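Local coordinates for general secretion pathway protein C (Vibrio cholerae, PDB 2I4S) that probably takes part, as a protein of which this is the PDZ domain, in type II secretion of cholera toxin through the outer membrane, at residues A[9-14]-A[47-52]; A[53-58]-A[99-104]. One frame throughout, in Å; residues are numbered along the deposited sequence.

Both contacts use helix 48-53 and the turn that ends it, but set them against different partners in the PDZ domain. Contact 1 sets the helix against the N-terminal helix 2-16 and is buried, made almost wholly of branched aliphatic groups, with the stem of Arg11 at the border and no hydrogen bond from one segment to the other. Contact 2 follows at once along the chain: the segment that leaves the helix runs over the last strand, 97-104, and is only partly buried, so that methyl packing on its inner side is joined by a water bridge between backbone atoms. The two meet where Arg11 CD lies 3.5 Å from Ile103 CD1, and where the ring of Phe50 touches the carbonyls of Leu55 and Gln56.

Contact 1. Residues A[9-14]-A[47-52]; sequences AIREAI and PVLFES
Ile10 and Leu49 bring two helices of the PDZ domain together almost at right angles: the axes of the two short segments approach to 11.3 Å and make an angle of 91°. Helix 2-16 precedes the sheet, whereas helix 48-53 follows strand 35-43, so the contact joins the N-terminal helix to the helix that comes after that strand. Leu49 is central to it. Its CG stands anti to the backbone N (chi1 -171°), and its forked end meets two isoleucines one helical turn apart. CD2 meets Ile14 CD1 tip to tip at 3.6 Å, while Ile10 CG2 rests against both methyls of the fork, 3.9 Å from CD2. The other branch of Ile10 goes elsewhere: CD1 passes slantwise to Val48 CG1 at 3.8 Å. Branched aliphatic residues suit this place, since each offers methyls in two directions and asks for no polar partner. Tyr24 touches both Ile10 and Leu49. At the border Arg11 lends only its aliphatic stem, its guanidinium being engaged by Asp8 in a salt bridge. Nearly one turn on from Leu49, Ser52 OG donates to Leu49 O at 2.7 Å, in the carbonyl plane and on a lone pair.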
loop_
_atom_site.group_PDB
_atom_site.type_symbol
_atom_site.label_atom_id
_atom_site.label_comp_id
_atom_site.label_asym_id
_atom_site.label_seq_id
_atom_site.Cartn_x
_atom_site.Cartn_y
_atom_site.Cartn_z
ATOM N N ALA A 9 15.860 5.436 4.290
ATOM C CA ALA A 9 15.770 6.876 4.079
ATOM C C ALA A 9 14.399 7.253 3.507
ATOM O O ALA A 9 13.835 8.286 3.873
ATOM C CB ALA A 9 16.867 7.355 3.171
ATOM N N ILE A 10 13.859 6.416 2.624
ATOM C CA ILE A 10 12.443 6.556 2.234
ATOM C C ILE A 10 11.470 6.445 3.426
ATOM O O ILE A 10 10.580 7.281 3.590
ATOM C CB ILE A 10 12.043 5.551 1.122
ATOM C CG1 ILE A 10 12.876 5.788 -0.145
ATOM C CG2 ILE A 10 10.553 5.653 0.843
ATOM C CD1 ILE A 10 13.109 4.530 -1.009
ATOM N N ARG A 11 11.647 5.427 4.262
ATOM C CA ARG A 11 10.782 5.225 5.412
ATOM C C ARG A 11 10.784 6.432 6.309
ATOM O O ARG A 11 9.744 6.792 6.851
ATOM C CB ARG A 11 11.207 4.007 6.232
ATOM C CG ARG A 11 10.979 2.697 5.533
ATOM C CD ARG A 11 10.648 1.608 6.523
ATOM N NE ARG A 11 11.840 0.963 7.063
ATOM C CZ ARG A 11 12.316 1.160 8.293
ATOM N NH1 ARG A 11 13.404 0.509 8.691
ATOM N NH2 ARG A 11 11.713 1.999 9.127
ATOM N N GLU A 12 11.966 7.022 6.503
ATOM C CA GLU A 12 12.117 8.186 7.376
ATOM C C GLU A 12 11.333 9.378 6.846
ATOM O O GLU A 12 10.708 10.133 7.616
ATOM C CB GLU A 12 13.600 8.542 7.530
ATOM C CG GLU A 12 14.426 7.372 8.046
ATOM C CD GLU A 12 15.763 7.783 8.606
ATOM O OE1 GLU A 12 16.332 8.791 8.113
ATOM O OE2 GLU A 12 16.246 7.091 9.539
ATOM N N ALA A 13 11.392 9.561 5.537
ATOM C CA ALA A 13 10.630 10.606 4.873
ATOM C C ALA A 13 9.116 10.332 4.949
ATOM O O ALA A 13 8.321 11.255 5.122
ATOM C CB ALA A 13 11.084 10.742 3.431
ATOM N N ILE A 14 8.718 9.073 4.818
ATOM C CA ILE A 14 7.308 8.725 4.971
ATOM C C ILE A 14 6.854 9.019 6.400
ATOM O O ILE A 14 5.791 9.590 6.607
ATOM C CB ILE A 14 7.020 7.258 4.586
ATOM C CG1 ILE A 14 7.253 7.094 3.081
ATOM C CG2 ILE A 14 5.562 6.889 4.915
ATOM C CD1 ILE A 14 7.422 5.673 2.595
ATOM N N PRO A 47 10.965 1.444 -7.050
ATOM C CA PRO A 47 10.342 0.137 -6.765
ATOM C C PRO A 47 10.921 -0.589 -5.563
ATOM O O PRO A 47 10.293 -1.541 -5.071
ATOM C CB PRO A 47 10.618 -0.683 -8.031
ATOM C CG PRO A 47 10.959 0.351 -9.099
ATOM C CD PRO A 47 11.606 1.485 -8.379
ATOM N N VAL A 48 12.110 -0.170 -5.107
ATOM C CA VAL A 48 12.746 -0.755 -3.919
ATOM C C VAL A 48 11.838 -0.777 -2.659
ATOM O O VAL A 48 11.849 -1.735 -1.862
ATOM C CB VAL A 48 14.112 -0.037 -3.615
ATOM C CG1 VAL A 48 13.888 1.293 -2.893
ATOM C CG2 VAL A 48 15.029 -0.906 -2.792
ATOM N N LEU A 49 11.064 0.281 -2.453
ATOM C CA LEU A 49 10.155 0.298 -1.304
ATOM C C LEU A 49 9.042 -0.750 -1.495
ATOM O O LEU A 49 8.907 -1.658 -0.675
ATOM C CB LEU A 49 9.593 1.706 -1.039
ATOM C CG LEU A 49 8.820 1.803 0.288
ATOM C CD1 LEU A 49 9.763 1.913 1.479
ATOM C CD2 LEU A 49 7.865 2.947 0.280
ATOM N N PHE A 50 8.271 -0.641 -2.583
ATOM C CA PHE A 50 7.279 -1.658 -2.929
ATOM C C PHE A 50 7.867 -3.085 -2.712
ATOM O O PHE A 50 7.302 -3.886 -1.945
ATOM C CB PHE A 50 6.773 -1.398 -4.360
ATOM C CG PHE A 50 5.847 -2.464 -4.934
ATOM C CD1 PHE A 50 4.483 -2.238 -5.024
ATOM C CD2 PHE A 50 6.358 -3.647 -5.457
ATOM C CE1 PHE A 50 3.639 -3.198 -5.585
ATOM C CE2 PHE A 50 5.532 -4.615 -6.002
ATOM C CZ PHE A 50 4.165 -4.387 -6.074
ATOM N N GLU A 51 9.005 -3.393 -3.354
ATOM C CA GLU A 51 9.728 -4.655 -3.088
ATOM C C GLU A 51 10.002 -4.947 -1.591
ATOM O O GLU A 51 9.711 -6.044 -1.095
ATOM C CB GLU A 51 11.029 -4.737 -3.901
ATOM C CG GLU A 51 10.816 -4.738 -5.399
ATOM C CD GLU A 51 12.094 -4.449 -6.207
ATOM O OE1 GLU A 51 13.076 -3.893 -5.647
ATOM O OE2 GLU A 51 12.101 -4.775 -7.413
ATOM N N SER A 52 10.515 -3.967 -0.859
ATOM C CA SER A 52 10.878 -4.190 0.542
ATOM C C SER A 52 9.697 -4.587 1.456
ATOM O O SER A 52 9.866 -5.370 2.394
ATOM C CB SER A 52 11.588 -2.952 1.130
ATOM O OG SER A 52 10.681 -1.871 1.356
#

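Contact 2. Residues A[53-58]-A[99-104]; sequences IGLQDG and HDVYIQ
Ile53 and Val101 hold the turn after helix 48-53 against the last strand of the PDZ domain. The apolar contacts come first. Ile53 spreads its two branches over two strand residues: CG2 crosses Val101 CG2 at about a right angle, 3.8 Å away, and CG1 lies 3.9 Å from Ile103 CG2. With CG1 anti to the carbonyl carbon (chi1 -67°), the longer branch reaches toward Ile103 and the shorter one is left for Val101. Val101 and Ile103 are two apart on the strand and both turn toward the 53-58 segment, as residues on one face of a strand must; their beta branching suits the extended backbone and gives broad sides to pack on. Leu55 adds its CD2 at 4.0 Å from Val101 CG2, so that this one methyl touches both Ile53 and Leu55.

The polar part belongs to the backbone. No direct hydrogen bond joins the segments; instead a water donates to Ile53 O at 2.7 Å and accepts from Tyr102 N at 3.1 Å, satisfying a carbonyl and an amide that do not pair directly. Gly54 ends the helix in a Schellman motif. Its phi is positive (104°) and it lies close to Val101, where the lack of a side chain suits both the turn and the packing.

Around this, strand 97-104 is paired with strand 87-94 by backbone hydrogen bonds of Val101 with Leu90 and Ile103 with Met88. Leu55 reaches inward to Leu90 and Val92 of that strand, Val41 of strand 35-43 and Phe50 of the helix, while Ile103 also touches Leu49, so the turn closes over the sheet beside helix 48-53.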
loop_
_atom_site.group_PDB
_atom_site.type_symbol
_atom_site.label_atom_id
_atom_site.label_comp_id
_atom_site.label_asym_id
_atom_site.label_seq_id
_atom_site.Cartn_x
_atom_site.Cartn_y
_atom_site.Cartn_z
ATOM N N ILE A 53 8.520 -4.038 1.177
ATOM C CA ILE A 53 7.305 -4.286 1.958
ATOM C C ILE A 53 6.850 -5.735 1.822
ATOM O O ILE A 53 6.166 -6.258 2.702
ATOM C CB ILE A 53 6.139 -3.344 1.503
ATOM C CG1 ILE A 53 6.450 -1.884 1.830
ATOM C CG2 ILE A 53 4.810 -3.730 2.148
ATOM C CD1 ILE A 53 5.500 -0.884 1.162
ATOM N N GLY A 54 7.254 -6.379 0.733
ATOM C CA GLY A 54 6.863 -7.755 0.418
ATOM C C GLY A 54 5.812 -7.816 -0.678
ATOM O O GLY A 54 5.215 -8.855 -0.918
ATOM N N LEU A 55 5.579 -6.688 -1.349
ATOM C CA LEU A 55 4.573 -6.649 -2.388
ATOM C C LEU A 55 5.141 -7.206 -3.674
ATOM O O LEU A 55 6.350 -7.113 -3.917
ATOM C CB LEU A 55 4.069 -5.216 -2.582
ATOM C CG LEU A 55 3.304 -4.681 -1.360
ATOM C CD1 LEU A 55 3.337 -3.195 -1.329
ATOM C CD2 LEU A 55 1.855 -5.212 -1.322
ATOM N N GLN A 56 4.280 -7.791 -4.505
ATOM C CA GLN A 56 4.702 -8.242 -5.838
ATOM C C GLN A 56 3.796 -7.682 -6.894
ATOM O O GLN A 56 2.655 -7.311 -6.595
ATOM C CB GLN A 56 4.655 -9.766 -5.924
ATOM C CG GLN A 56 5.568 -10.449 -4.926
ATOM C CD GLN A 56 5.496 -11.944 -5.037
ATOM O OE1 GLN A 56 4.913 -12.480 -5.976
ATOM N NE2 GLN A 56 6.070 -12.630 -4.068
ATOM N N ASP A 57 4.272 -7.646 -8.136
ATOM C CA ASP A 57 3.441 -7.180 -9.263
ATOM C C ASP A 57 2.238 -8.073 -9.421
ATOM O O ASP A 57 2.347 -9.308 -9.342
ATOM C CB ASP A 57 4.247 -7.135 -10.574
ATOM C CG ASP A 57 5.408 -6.156 -10.493
ATOM O OD1 ASP A 57 5.201 -4.961 -10.775
ATOM O OD2 ASP A 57 6.519 -6.582 -10.114
ATOM N N GLY A 58 1.084 -7.451 -9.625
ATOM C CA GLY A 58 -0.179 -8.195 -9.698
ATOM C C GLY A 58 -0.951 -8.316 -8.376
ATOM O O GLY A 58 -2.091 -8.764 -8.384
ATOM N N HIS A 99 -2.174 -12.619 1.706
ATOM C CA HIS A 99 -0.985 -12.436 2.516
ATOM C C HIS A 99 -1.102 -11.117 3.245
ATOM O O HIS A 99 -1.655 -10.142 2.694
ATOM C CB HIS A 99 0.259 -12.377 1.624
ATOM C CG HIS A 99 0.458 -13.599 0.784
ATOM N ND1 HIS A 99 1.311 -14.615 1.139
ATOM C CD2 HIS A 99 -0.094 -13.968 -0.396
ATOM C CE1 HIS A 99 1.299 -15.549 0.204
ATOM N NE2 HIS A 99 0.443 -15.186 -0.734
ATOM N N ASP A 100 -0.646 -11.107 4.500
ATOM C CA ASP A 100 -0.527 -9.873 5.270
ATOM C C ASP A 100 0.921 -9.406 5.168
ATOM O O ASP A 100 1.841 -10.184 5.412
ATOM C CB ASP A 100 -0.916 -10.066 6.746
ATOM C CG ASP A 100 -2.399 -10.397 6.935
ATOM O OD1 ASP A 100 -3.222 -10.085 6.048
ATOM O OD2 ASP A 100 -2.741 -10.976 7.992
ATOM N N VAL A 101 1.107 -8.156 4.745
ATOM C CA VAL A 101 2.417 -7.518 4.700
ATOM C C VAL A 101 2.356 -6.204 5.488
ATOM O O VAL A 101 1.279 -5.687 5.772
ATOM C CB VAL A 101 2.916 -7.255 3.258
ATOM C CG1 VAL A 101 3.076 -8.577 2.474
ATOM C CG2 VAL A 101 1.996 -6.281 2.514
ATOM N N TYR A 102 3.520 -5.645 5.783
ATOM C CA TYR A 102 3.646 -4.682 6.853
ATOM C C TYR A 102 4.870 -3.817 6.651
ATOM O O TYR A 102 5.948 -4.316 6.314
ATOM C CB TYR A 102 3.757 -5.423 8.209
ATOM C CG TYR A 102 4.020 -4.500 9.370
ATOM C CD1 TYR A 102 3.006 -3.685 9.871
ATOM C CD2 TYR A 102 5.278 -4.420 9.961
ATOM C CE1 TYR A 102 3.235 -2.818 10.930
ATOM C CE2 TYR A 102 5.512 -3.551 11.025
ATOM C CZ TYR A 102 4.482 -2.759 11.508
ATOM O OH TYR A 102 4.687 -1.881 12.551
ATOM N N ILE A 103 4.702 -2.511 6.836
ATOM C CA ILE A 103 5.848 -1.634 6.978
ATOM C C ILE A 103 5.595 -0.603 8.089
ATOM O O ILE A 103 4.561 0.064 8.113
ATOM C CB ILE A 103 6.217 -0.952 5.648
ATOM C CG1 ILE A 103 7.402 0.012 5.831
ATOM C CG2 ILE A 103 5.008 -0.252 5.069
ATOM C CD1 ILE A 103 7.942 0.603 4.457
ATOM N N GLN A 104 6.539 -0.505 9.011
ATOM C CA GLN A 104 6.512 0.504 10.059
ATOM C C GLN A 104 7.301 1.680 9.535
ATOM O O GLN A 104 8.406 1.499 9.054
ATOM C CB GLN A 104 7.166 -0.047 11.346
ATOM C CG GLN A 104 6.917 0.813 12.615
ATOM C CD GLN A 104 7.880 0.507 13.783
ATOM O OE1 GLN A 104 8.549 -0.532 13.815
ATOM N NE2 GLN A 104 7.956 1.431 14.737
HETATM O O HOH W 1 5.894 -7.461 5.087
#